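Local coordinates for protein AtxE2 (Asticcacaulis excentricus, PDB 5TXE) that hydrolyses the isopeptide bond of the lasso peptides astexin-2 and astexin-3, opening these threaded molecules into linear peptides, at residues L144-Q148 with G149-V153; E200-G203 with R204-W207; S472-S475 with Y476-F479; D554-A558 with S559-G563; N651-I654 with D655-F659. The protein carries 1 engineered substitution. All coordinates share one frame; numbering follows the deposited sequence.

Interaction 1: residues L144-Q148 with G149-V153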
# COMPACT_ATOMS: atom_id res chain seq x y z
N LEU A 144 -20.21 -3.73 2.21
CA LEU A 144 -19.76 -5.12 2.15
C LEU A 144 -19.10 -5.57 3.46
O LEU A 144 -18.46 -4.78 4.14
CB LEU A 144 -18.72 -5.28 1.03
CG LEU A 144 -19.16 -4.80 -0.35
CD1 LEU A 144 -18.01 -5.02 -1.32
CD2 LEU A 144 -20.40 -5.53 -0.79
N ARG A 145 -19.30 -6.83 3.80
CA ARG A 145 -18.72 -7.42 5.00
C ARG A 145 -18.69 -8.90 4.86
O ARG A 145 -19.65 -9.53 4.38
CB ARG A 145 -19.51 -7.01 6.23
CG ARG A 145 -19.35 -7.97 7.40
CD ARG A 145 -19.99 -7.51 8.70
NE ARG A 145 -19.98 -8.60 9.66
CZ ARG A 145 -20.28 -8.49 10.96
NH1 ARG A 145 -20.75 -7.35 11.49
NH2 ARG A 145 -20.15 -9.57 11.72
N GLN A 146 -17.56 -9.48 5.24
CA GLN A 146 -17.32 -10.92 5.09
C GLN A 146 -17.50 -11.70 6.42
O GLN A 146 -16.96 -11.29 7.44
CB GLN A 146 -15.89 -11.12 4.62
CG GLN A 146 -15.54 -12.58 4.35
CD GLN A 146 -14.13 -12.74 3.75
OE1 GLN A 146 -13.78 -12.11 2.76
NE2 GLN A 146 -13.33 -13.60 4.35
N ASP A 147 -18.22 -12.82 6.37
CA ASP A 147 -18.31 -13.74 7.50
C ASP A 147 -18.36 -15.14 6.94
O ASP A 147 -19.04 -15.41 5.93
CB ASP A 147 -19.55 -13.50 8.36
CG ASP A 147 -19.56 -12.13 9.04
OD1 ASP A 147 -20.08 -11.16 8.44
OD2 ASP A 147 -19.08 -12.03 10.18
N GLN A 148 -17.64 -16.06 7.59
CA GLN A 148 -17.53 -17.44 7.08
C GLN A 148 -17.10 -17.51 5.63
O GLN A 148 -17.60 -18.33 4.84
CB GLN A 148 -18.84 -18.26 7.20
CG GLN A 148 -19.06 -18.94 8.52
CD GLN A 148 -19.43 -17.96 9.57
OE1 GLN A 148 -20.34 -17.14 9.38
NE2 GLN A 148 -18.72 -18.00 10.70
N GLY A 149 -16.15 -16.67 5.26
CA GLY A 149 -15.59 -16.79 3.93
C GLY A 149 -16.46 -16.17 2.86
O GLY A 149 -16.12 -16.27 1.72
N ARG A 150 -17.58 -15.54 3.20
CA ARG A 150 -18.52 -15.07 2.16
C ARG A 150 -18.77 -13.59 2.35
O ARG A 150 -19.08 -13.14 3.46
CB ARG A 150 -19.83 -15.89 2.16
CG ARG A 150 -20.94 -15.46 1.16
CD ARG A 150 -20.65 -15.75 -0.33
NE ARG A 150 -20.17 -17.13 -0.55
CZ ARG A 150 -20.97 -18.20 -0.53
NH1 ARG A 150 -22.28 -18.08 -0.32
NH2 ARG A 150 -20.44 -19.39 -0.72
N VAL A 151 -18.66 -12.82 1.28
CA VAL A 151 -18.96 -11.38 1.32
C VAL A 151 -20.46 -11.11 1.03
O VAL A 151 -21.00 -11.43 -0.04
CB VAL A 151 -18.15 -10.63 0.27
CG1 VAL A 151 -18.44 -9.14 0.36
CG2 VAL A 151 -16.66 -10.88 0.52
N ARG A 152 -21.08 -10.47 1.98
CA ARG A 152 -22.50 -10.13 1.89
C ARG A 152 -22.66 -8.61 1.96
O ARG A 152 -21.72 -7.90 2.37
CB ARG A 152 -23.20 -10.70 3.10
CG ARG A 152 -23.14 -12.22 3.19
CD ARG A 152 -23.89 -12.75 4.44
NE ARG A 152 -23.76 -14.19 4.52
CZ ARG A 152 -22.66 -14.84 4.90
NH1 ARG A 152 -21.55 -14.21 5.25
NH2 ARG A 152 -22.67 -16.14 4.87
N VAL A 153 -23.84 -8.12 1.64
CA VAL A 153 -24.19 -6.73 1.94
C VAL A 153 -24.89 -6.68 3.29
O VAL A 153 -25.85 -7.44 3.53
CB VAL A 153 -25.11 -6.12 0.88
CG1 VAL A 153 -25.44 -4.71 1.28
CG2 VAL A 153 -24.44 -6.15 -0.48
O HOH W 1 -21.05 -11.38 5.87
O HOH W 2 -20.54 -18.30 4.48
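The carbonyl oxygen of D147 is gripped by two donors that reach it from opposite faces of its plane. R150 N comes from above that plane at 3.1 Å, as part of the backbone pairing, and R152 brings NH1 to D147 O at 2.9 Å, nearly straight at 168° and in the plane of its own guanidinium. R152 gets there because its chain runs extended from CG to NE and then turns at chi4 (75°), which lays the guanidinium back along the strand toward the turn, with R150 CG over one of its faces. Water 1 ties the same NH1 to R145 O and D147 OD1, while water 2 links NH2 to Q148 O.

On the face carrying R145, D147 and R152, R145 also holds the D147 carboxylate side-on, NE to OD1 at 2.8 Å and NH2 to OD2 at 3.1 Å, a salt bridge that fixes the carboxylate's rotation. The other face of the hairpin is largely apolar: L144 CB meets V151 CG1 at 3.9 Å, and the L144 and V153 side chains cross obliquely, CD2 of L144 to CG2 of V153 at 4.1 Å. Q146 lies over V151 too, but its NE2 is bound to E107.

The chain reverses in a type I' turn from D147 to R150; at G149 a CB would run into Q148 O, so the turn suits a glycine there. This is the tight hairpin between strands 140-147 and 150-157, the two middle strands of a four-stranded antiparallel sheet; strand 163-167 pairs beyond V153, and I173 of strand 173-178 packs against L144 and V153.

Interaction 2: residues E200-G203 with R204-W207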
# COMPACT_ATOMS: atom_id res chain seq x y z
N GLU A 200 -13.01 -28.16 -11.21
CA GLU A 200 -13.11 -29.29 -10.31
C GLU A 200 -13.50 -30.56 -11.03
O GLU A 200 -12.88 -31.61 -10.79
CB GLU A 200 -14.06 -28.97 -9.14
CG GLU A 200 -14.43 -30.13 -8.26
CD GLU A 200 -13.31 -30.56 -7.35
OE1 GLU A 200 -12.40 -29.74 -7.03
OE2 GLU A 200 -13.37 -31.73 -6.90
N ARG A 201 -14.44 -30.47 -11.98
CA ARG A 201 -14.84 -31.63 -12.80
C ARG A 201 -13.74 -32.10 -13.70
O ARG A 201 -13.48 -33.30 -13.75
CB ARG A 201 -16.02 -31.36 -13.73
CG ARG A 201 -17.38 -31.39 -13.07
CD ARG A 201 -18.53 -31.23 -14.11
NE ARG A 201 -18.74 -29.83 -14.57
CZ ARG A 201 -19.32 -28.85 -13.84
NH1 ARG A 201 -19.75 -29.08 -12.58
NH2 ARG A 201 -19.45 -27.64 -14.36
N GLU A 202 -13.13 -31.18 -14.40
CA GLU A 202 -12.02 -31.48 -15.27
C GLU A 202 -10.86 -32.19 -14.55
O GLU A 202 -10.22 -33.03 -15.13
CB GLU A 202 -11.50 -30.19 -15.93
CG GLU A 202 -12.43 -29.75 -17.06
CD GLU A 202 -12.27 -28.29 -17.53
OE1 GLU A 202 -11.38 -27.52 -17.02
OE2 GLU A 202 -13.09 -27.94 -18.45
N GLY A 203 -10.62 -31.86 -13.30
CA GLY A 203 -9.54 -32.44 -12.56
C GLY A 203 -9.60 -33.94 -12.39
O GLY A 203 -8.56 -34.58 -12.17
N ARG A 204 -10.80 -34.49 -12.50
CA ARG A 204 -11.00 -35.93 -12.56
C ARG A 204 -10.25 -36.60 -13.67
O ARG A 204 -9.91 -37.79 -13.53
CB ARG A 204 -12.48 -36.28 -12.63
CG ARG A 204 -13.07 -36.20 -11.22
CD ARG A 204 -14.55 -36.34 -11.14
NE ARG A 204 -15.02 -36.45 -9.74
CZ ARG A 204 -16.03 -37.26 -9.33
NH1 ARG A 204 -16.65 -38.11 -10.18
NH2 ARG A 204 -16.37 -37.26 -8.04
N ARG A 205 -9.91 -35.85 -14.72
CA ARG A 205 -9.14 -36.41 -15.82
C ARG A 205 -7.69 -35.92 -15.85
O ARG A 205 -6.91 -36.31 -16.72
CB ARG A 205 -9.85 -36.08 -17.12
CG ARG A 205 -11.12 -36.90 -17.32
CD ARG A 205 -11.83 -36.55 -18.66
NE ARG A 205 -12.05 -35.09 -18.90
CZ ARG A 205 -13.00 -34.33 -18.32
NH1 ARG A 205 -13.83 -34.86 -17.42
NH2 ARG A 205 -13.13 -33.03 -18.60
N GLY A 206 -7.33 -35.12 -14.87
CA GLY A 206 -6.02 -34.49 -14.81
C GLY A 206 -6.07 -33.18 -15.58
O GLY A 206 -6.80 -33.08 -16.53
N TRP A 207 -5.29 -32.17 -15.18
CA TRP A 207 -5.26 -30.92 -15.86
C TRP A 207 -3.97 -30.77 -16.59
O TRP A 207 -2.88 -31.02 -16.05
CB TRP A 207 -5.30 -29.80 -14.82
CG TRP A 207 -6.50 -29.69 -13.93
CD1 TRP A 207 -7.78 -29.46 -14.30
CD2 TRP A 207 -6.48 -29.63 -12.49
NE1 TRP A 207 -8.57 -29.33 -13.19
CE2 TRP A 207 -7.80 -29.43 -12.06
CE3 TRP A 207 -5.49 -29.80 -11.53
CZ2 TRP A 207 -8.16 -29.41 -10.73
CZ3 TRP A 207 -5.82 -29.74 -10.20
CH2 TRP A 207 -7.17 -29.55 -9.81
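Chi1 of W207 (-63°) sets CG anti to the carbonyl carbon, and chi2 (-62°) turns the indole back over G203. The G203 CA then lies over one face of the ring, 3.7 Å from the centroid of the five-membered ring, in a CH-pi contact offset toward the rim. A side chain at G203 would run into the indole at CZ2, so the lack of one is what lets the ring come so close. The indole NE1 passes beside G203 N without bonding to it; its proton goes to I199 O, one turn back in the helix, which fixes the ring's rotation. The ring's approach also brings NE1 to 4.1 Å from E202 CB.

R205 also folds back toward the helix, bent at chi3. Its NH2 rests 3.7 Å from E202 CG, and E202 O lies over one face of the guanidinium. The carboxylate and guanidinium planes stand 81° apart and their charged atoms do not meet.

Three backbone bonds step round the bend, each from an N to the carbonyl three residues earlier: R204 N to R201 O at 3.2 Å, R205 N to E202 O at 2.9 Å, and G206 N to G203 O. G206, at positive phi, then turns the chain away. Successive i to i+3 bonds of this kind are 3-10-type turns; here they carry the chain from helix 190-202 into the following loop at the protein surface, with a tryptophan folded back over a glycine.

Interaction 3: residues S472-S475 with Y476-F479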
# COMPACT_ATOMS: atom_id res chain seq x y z
N SER A 472 12.75 7.52 -11.11
CA SER A 472 13.75 6.95 -11.99
C SER A 472 14.11 7.99 -13.08
O SER A 472 13.32 8.87 -13.37
CB SER A 472 13.23 5.71 -12.68
OG SER A 472 12.16 6.05 -13.53
N GLU A 473 15.28 7.83 -13.68
CA GLU A 473 15.68 8.64 -14.85
C GLU A 473 14.65 8.50 -15.98
O GLU A 473 14.27 9.47 -16.61
CB GLU A 473 17.07 8.21 -15.33
CG GLU A 473 18.17 8.41 -14.26
CD GLU A 473 19.56 7.85 -14.61
OE1 GLU A 473 20.10 8.28 -15.65
OE2 GLU A 473 20.12 7.01 -13.83
N ALA A 474 14.19 7.26 -16.21
CA ALA A 474 13.22 6.97 -17.26
C ALA A 474 11.93 7.74 -17.07
O ALA A 474 11.25 8.04 -18.04
CB ALA A 474 12.91 5.48 -17.31
N SER A 475 11.55 8.01 -15.83
CA SER A 475 10.32 8.75 -15.59
C SER A 475 10.43 10.22 -16.07
O SER A 475 9.41 10.90 -16.18
CB SER A 475 9.95 8.72 -14.11
OG SER A 475 10.89 9.50 -13.37
N TYR A 476 11.65 10.69 -16.32
CA TYR A 476 11.91 12.02 -16.91
C TYR A 476 11.99 12.04 -18.46
O TYR A 476 12.28 13.10 -19.04
CB TYR A 476 13.21 12.61 -16.33
CG TYR A 476 13.06 13.02 -14.88
CD1 TYR A 476 12.38 14.18 -14.56
CD2 TYR A 476 13.55 12.23 -13.85
CE1 TYR A 476 12.20 14.56 -13.26
CE2 TYR A 476 13.39 12.61 -12.54
CZ TYR A 476 12.71 13.77 -12.25
OH TYR A 476 12.51 14.18 -10.96
N GLN A 477 11.72 10.92 -19.12
CA GLN A 477 11.87 10.80 -20.57
C GLN A 477 10.51 10.45 -21.18
O GLN A 477 9.56 10.11 -20.45
CB GLN A 477 12.91 9.72 -20.91
CG GLN A 477 14.33 10.05 -20.42
CD GLN A 477 15.27 8.83 -20.20
OE1 GLN A 477 14.88 7.66 -20.31
NE2 GLN A 477 16.53 9.13 -19.87
N ARG A 478 10.42 10.51 -22.50
CA ARG A 478 9.17 10.23 -23.22
C ARG A 478 8.88 8.73 -23.26
O ARG A 478 9.73 7.97 -23.69
CB ARG A 478 9.24 10.74 -24.68
CG ARG A 478 7.86 10.88 -25.36
CD ARG A 478 7.89 10.81 -26.89
NE ARG A 478 6.78 10.00 -27.41
CZ ARG A 478 5.49 10.35 -27.38
NH1 ARG A 478 5.10 11.50 -26.85
NH2 ARG A 478 4.58 9.52 -27.88
N PHE A 479 7.69 8.34 -22.82
CA PHE A 479 7.23 6.95 -22.92
C PHE A 479 5.73 6.92 -23.14
O PHE A 479 5.02 7.72 -22.54
CB PHE A 479 7.58 6.14 -21.65
CG PHE A 479 9.03 5.76 -21.58
CD1 PHE A 479 9.52 4.73 -22.40
CD2 PHE A 479 9.92 6.47 -20.79
CE1 PHE A 479 10.86 4.41 -22.39
CE2 PHE A 479 11.27 6.13 -20.77
CZ PHE A 479 11.74 5.11 -21.58
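S472 meets Y476 through its carbonyl oxygen, which lies 3.4 Å from Y476 CD2. The S472 hydroxyl serves the turn as well: OG accepts from S475 N at 3.1 Å, an ST motif, and is also bonded to E489. E473 follows with its carbonyl oxygen taking Y476 N at 2.9 Å; the same oxygen sits at the edge of the Y476 ring, near its plane. These bonds wind the chain into a short 3-10 turn in the loop between strand 463-467 and helix 482-490, in the hydrolase part of the protein. A474 carries the next step, its O accepting from Q477 N at 3.1 Å. That oxygen also lies at the edge of the F479 ring, 3.3 Å from CE2, and A474 CB touches the same CE2 at 3.9 Å, so the returning phenylalanine lies beside the turn; Q477 OE1 comes near A474 CA. S475 holds OG between its backbone N and carbonyl carbon (chi1 70°), which carries it back to S472 O, a bond in the carbonyl plane and on a lone pair. With an alanine here, S472 O would probably lose this donor and R471 NE its hydroxyl partner, leaving the start of the turn freer to shift.

Interaction 4: residues D554-A558 with S559-G563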
# COMPACT_ATOMS: atom_id res chain seq x y z
N ASP A 554 15.24 -14.04 -9.30
CA ASP A 554 15.97 -15.05 -10.08
C ASP A 554 15.05 -15.69 -11.06
O ASP A 554 13.83 -15.45 -11.00
CB ASP A 554 16.71 -16.08 -9.18
CG ASP A 554 15.79 -17.04 -8.37
OD1 ASP A 554 14.54 -16.89 -8.36
OD2 ASP A 554 16.35 -17.95 -7.68
N SER A 555 15.60 -16.45 -12.01
CA SER A 555 14.76 -17.08 -13.04
C SER A 555 13.80 -18.08 -12.43
O SER A 555 12.67 -18.21 -12.90
CB SER A 555 15.56 -17.78 -14.16
OG SER A 555 16.38 -18.77 -13.59
N PHE A 556 14.24 -18.77 -11.38
CA PHE A 556 13.38 -19.76 -10.80
C PHE A 556 12.07 -19.11 -10.34
O PHE A 556 10.96 -19.51 -10.72
CB PHE A 556 14.05 -20.44 -9.65
CG PHE A 556 13.14 -21.43 -8.98
CD1 PHE A 556 12.83 -22.60 -9.58
CD2 PHE A 556 12.59 -21.16 -7.75
CE1 PHE A 556 11.99 -23.52 -8.98
CE2 PHE A 556 11.73 -22.06 -7.14
CZ PHE A 556 11.44 -23.28 -7.75
N THR A 557 12.22 -18.04 -9.60
CA THR A 557 11.05 -17.35 -9.08
C THR A 557 10.25 -16.68 -10.21
O THR A 557 9.03 -16.79 -10.26
CB THR A 557 11.43 -16.31 -7.99
OG1 THR A 557 12.14 -16.94 -6.92
CG2 THR A 557 10.25 -15.68 -7.45
N ALA A 558 10.94 -16.01 -11.12
CA ALA A 558 10.25 -15.16 -12.11
C ALA A 558 9.70 -15.93 -13.31
O ALA A 558 8.73 -15.51 -13.96
CB ALA A 558 11.22 -14.11 -12.56
N SER A 559 10.37 -17.02 -13.68
CA SER A 559 9.98 -17.80 -14.85
C SER A 559 9.26 -19.05 -14.33
O SER A 559 8.05 -19.19 -14.52
CB SER A 559 11.19 -18.20 -15.67
OG SER A 559 10.82 -19.15 -16.65
N VAL A 560 9.96 -19.90 -13.60
CA VAL A 560 9.40 -21.23 -13.26
C VAL A 560 8.14 -21.12 -12.35
O VAL A 560 7.09 -21.61 -12.72
CB VAL A 560 10.44 -22.15 -12.69
CG1 VAL A 560 9.86 -23.54 -12.41
CG2 VAL A 560 11.64 -22.31 -13.63
N MET A 561 8.25 -20.42 -11.23
CA MET A 561 7.22 -20.40 -10.25
C MET A 561 6.03 -19.53 -10.58
O MET A 561 4.99 -19.62 -9.93
CB MET A 561 7.81 -20.01 -8.89
CG MET A 561 8.72 -21.11 -8.33
SD MET A 561 8.08 -22.81 -8.36
CE MET A 561 6.76 -22.40 -7.29
N ASN A 562 6.21 -18.63 -11.52
CA ASN A 562 5.11 -17.85 -12.01
C ASN A 562 4.23 -18.61 -12.99
O ASN A 562 3.15 -18.17 -13.23
CB ASN A 562 5.62 -16.58 -12.72
CG ASN A 562 5.85 -15.42 -11.77
OD1 ASN A 562 5.20 -15.29 -10.74
ND2 ASN A 562 6.81 -14.59 -12.11
N GLY A 563 4.73 -19.68 -13.60
CA GLY A 563 4.00 -20.36 -14.67
C GLY A 563 4.08 -19.59 -15.98
O GLY A 563 4.48 -18.43 -16.00
O HOH W 3 6.72 -16.22 -8.58
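One face of the F556 ring is covered by M561, whose CG stands 3.8 Å from the centroid as a CH-pi contact. Its sulfur comes in more obliquely, with SD 4.2 Å from the same centroid, a Met-aromatic contact. V560 CB approaches the ring obliquely at CD1, 3.9 Å away. F556 reaches its neighbours because CG is anti to the backbone N (chi1 177°), while M561 bends at chi2 and chi3 to curl its thioether across the ring.

The amide of N562 is the other flat group. Its ND2 gives a hydrogen bond to A558 O at 2.8 Å, arriving from above that carbonyl's plane, and also bonds the backbone of the bound peptide. OD1 accepts from water 3, which bridges to T557 O, and is bonded to H214 as well. The amide is therefore held at both ends, which fixes which way round it faces.

The backbone underneath is widened. S555 O takes S559 N, four residues on, at 2.7 Å and V560 N, five on; F556 O accepts M561 N, also five residues on, at 2.9 Å. The two i to i+5 bonds make a pi-type turn. At the start, D554 is the N-cap: its OD1 accepts T557 N at 2.9 Å and also T557 OG1.

A helix capped by D554 and widened by a pi turn, followed by a type I turn over V560-G563, thus delivers N562, which is important for activity and binds astexin-3, to the substrate site of this prolyl oligopeptidase-family enzyme; T557 and A558 pack on the peptide beside it.

Interaction 5: residues N651-I654 with D655-F659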
# COMPACT_ATOMS: atom_id res chain seq x y z
N ASN A 651 9.13 -8.50 16.06
CA ASN A 651 10.04 -8.87 17.16
C ASN A 651 11.27 -9.59 16.70
O ASN A 651 12.36 -9.36 17.22
CB ASN A 651 9.33 -9.73 18.17
CG ASN A 651 8.46 -8.92 19.10
OD1 ASN A 651 8.84 -7.84 19.49
ND2 ASN A 651 7.33 -9.44 19.47
N ARG A 652 11.13 -10.48 15.72
CA ARG A 652 12.28 -11.18 15.25
C ARG A 652 13.21 -10.24 14.46
O ARG A 652 14.43 -10.42 14.42
CB ARG A 652 11.85 -12.37 14.41
CG ARG A 652 13.01 -13.32 14.12
CD ARG A 652 12.54 -14.48 13.23
NE ARG A 652 11.81 -15.52 13.97
CZ ARG A 652 10.50 -15.72 13.93
NH1 ARG A 652 9.74 -14.95 13.26
NH2 ARG A 652 9.96 -16.70 14.63
N THR A 653 12.63 -9.30 13.74
CA THR A 653 13.44 -8.41 12.98
C THR A 653 14.24 -7.47 13.91
O THR A 653 15.42 -7.23 13.66
CB THR A 653 12.58 -7.59 12.03
OG1 THR A 653 12.25 -8.42 10.94
CG2 THR A 653 13.34 -6.39 11.51
N ILE A 654 13.63 -7.01 15.00
CA ILE A 654 14.38 -6.26 16.01
C ILE A 654 15.45 -7.12 16.64
O ILE A 654 16.60 -6.69 16.78
CB ILE A 654 13.45 -5.69 17.08
CG1 ILE A 654 12.63 -4.59 16.47
CG2 ILE A 654 14.22 -5.10 18.25
CD1 ILE A 654 11.44 -4.18 17.31
N ASP A 655 15.12 -8.35 16.99
CA ASP A 655 16.11 -9.20 17.61
C ASP A 655 17.28 -9.42 16.65
O ASP A 655 18.44 -9.49 17.06
CB ASP A 655 15.55 -10.58 17.95
CG ASP A 655 14.51 -10.59 19.07
OD1 ASP A 655 14.31 -9.56 19.75
OD2 ASP A 655 13.84 -11.64 19.26
N TRP A 656 16.96 -9.59 15.39
CA TRP A 656 17.98 -9.91 14.42
C TRP A 656 18.98 -8.76 14.33
O TRP A 656 20.19 -9.00 14.36
CB TRP A 656 17.36 -10.15 13.07
CG TRP A 656 18.22 -10.46 11.94
CD1 TRP A 656 18.56 -9.61 10.94
CD2 TRP A 656 18.73 -11.71 11.57
NE1 TRP A 656 19.29 -10.24 9.99
CE2 TRP A 656 19.43 -11.54 10.35
CE3 TRP A 656 18.72 -12.97 12.16
CZ2 TRP A 656 20.10 -12.57 9.73
CZ3 TRP A 656 19.38 -14.02 11.49
CH2 TRP A 656 20.01 -13.83 10.28
N PHE A 657 18.48 -7.55 14.13
CA PHE A 657 19.37 -6.39 14.07
C PHE A 657 20.12 -6.10 15.39
O PHE A 657 21.30 -5.76 15.37
CB PHE A 657 18.65 -5.19 13.55
CG PHE A 657 18.37 -5.23 12.07
CD1 PHE A 657 19.35 -5.49 11.19
CD2 PHE A 657 17.10 -5.09 11.60
CE1 PHE A 657 19.09 -5.59 9.84
CE2 PHE A 657 16.81 -5.15 10.25
CZ PHE A 657 17.81 -5.37 9.37
N ARG A 658 19.48 -6.30 16.53
CA ARG A 658 20.20 -6.19 17.80
C ARG A 658 21.34 -7.19 17.90
O ARG A 658 22.42 -6.87 18.41
CB ARG A 658 19.30 -6.38 19.00
CG ARG A 658 18.36 -5.23 19.20
CD ARG A 658 17.49 -5.39 20.47
NE ARG A 658 18.29 -5.13 21.65
CZ ARG A 658 18.39 -5.90 22.73
NH1 ARG A 658 17.66 -7.00 22.90
NH2 ARG A 658 19.21 -5.50 23.69
N PHE A 659 21.11 -8.41 17.40
CA PHE A 659 22.11 -9.45 17.46
C PHE A 659 23.30 -9.10 16.56
O PHE A 659 24.43 -9.14 17.03
CB PHE A 659 21.50 -10.84 17.11
CG PHE A 659 22.50 -11.99 17.11
CD1 PHE A 659 22.81 -12.65 18.26
CD2 PHE A 659 23.13 -12.37 15.95
CE1 PHE A 659 23.76 -13.67 18.26
CE2 PHE A 659 24.03 -13.40 15.93
CZ PHE A 659 24.34 -14.05 17.08
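Backbone bonds come first: D655 N to N651 O at 2.9 Å, W656 N to R652 O at 2.8 Å, F657 N to T653 O, and R658 N to I654 O at 2.9 Å, the regular i to i+4 pattern of an alpha helix.

The apolar contacts follow the same spacing. T653 and F657 lie side by side, pointing the same way; T653 CG2, anti to the backbone N, meets the ring at CE2, 3.9 Å away. I654 CG2 crosses the aliphatic part of R658 at CD, 4.0 Å apart, while the R658 guanidinium goes on to Q664.

Among the polar side chains, D655 turns its carboxylate (chi1 -69°) back along the helix beside N651 O, and OD2 finds its partners in helix 672-684 and just before it: a salt bridge to K671 and a hydrogen bond from Q674. A leucine in its place would probably leave K671 without its charge mate and Q674 without its acceptor, weakening the tie between the two helices.

W656 stands edge-to-face with W660 and W678, and F657 packs on strand 545-548. The whole is a helix laid against the central sheet of the alpha/beta-hydrolase fold, with helix 672-684 also packed against it, through D655, W656 and F659.

How the interactions relate
Interactions 1 and 2 are surface contacts, while interaction 4 is buried and interactions 3 and 5 partly so. Each is local: a hairpin, the passage from a helix into a loop, a 3-10 turn, a helix with a pi-type turn and a regular helix. Interaction 1 has charge and water on one face and mostly apolar side chains on the other; interaction 2 rests on glycine and indole; interaction 3 on serine hydroxyls and carbonyls; interactions 4 and 5 add aromatic and aliphatic packing to helical bonds. Only interaction 4 holds a residue known to bind the substrate, N562. Interactions 4 and 5 both belong to the prolyl oligopeptidase-family hydrolase part, yet their nearest atoms are about 19 Å apart, those of 2 and 4 about 13 Å.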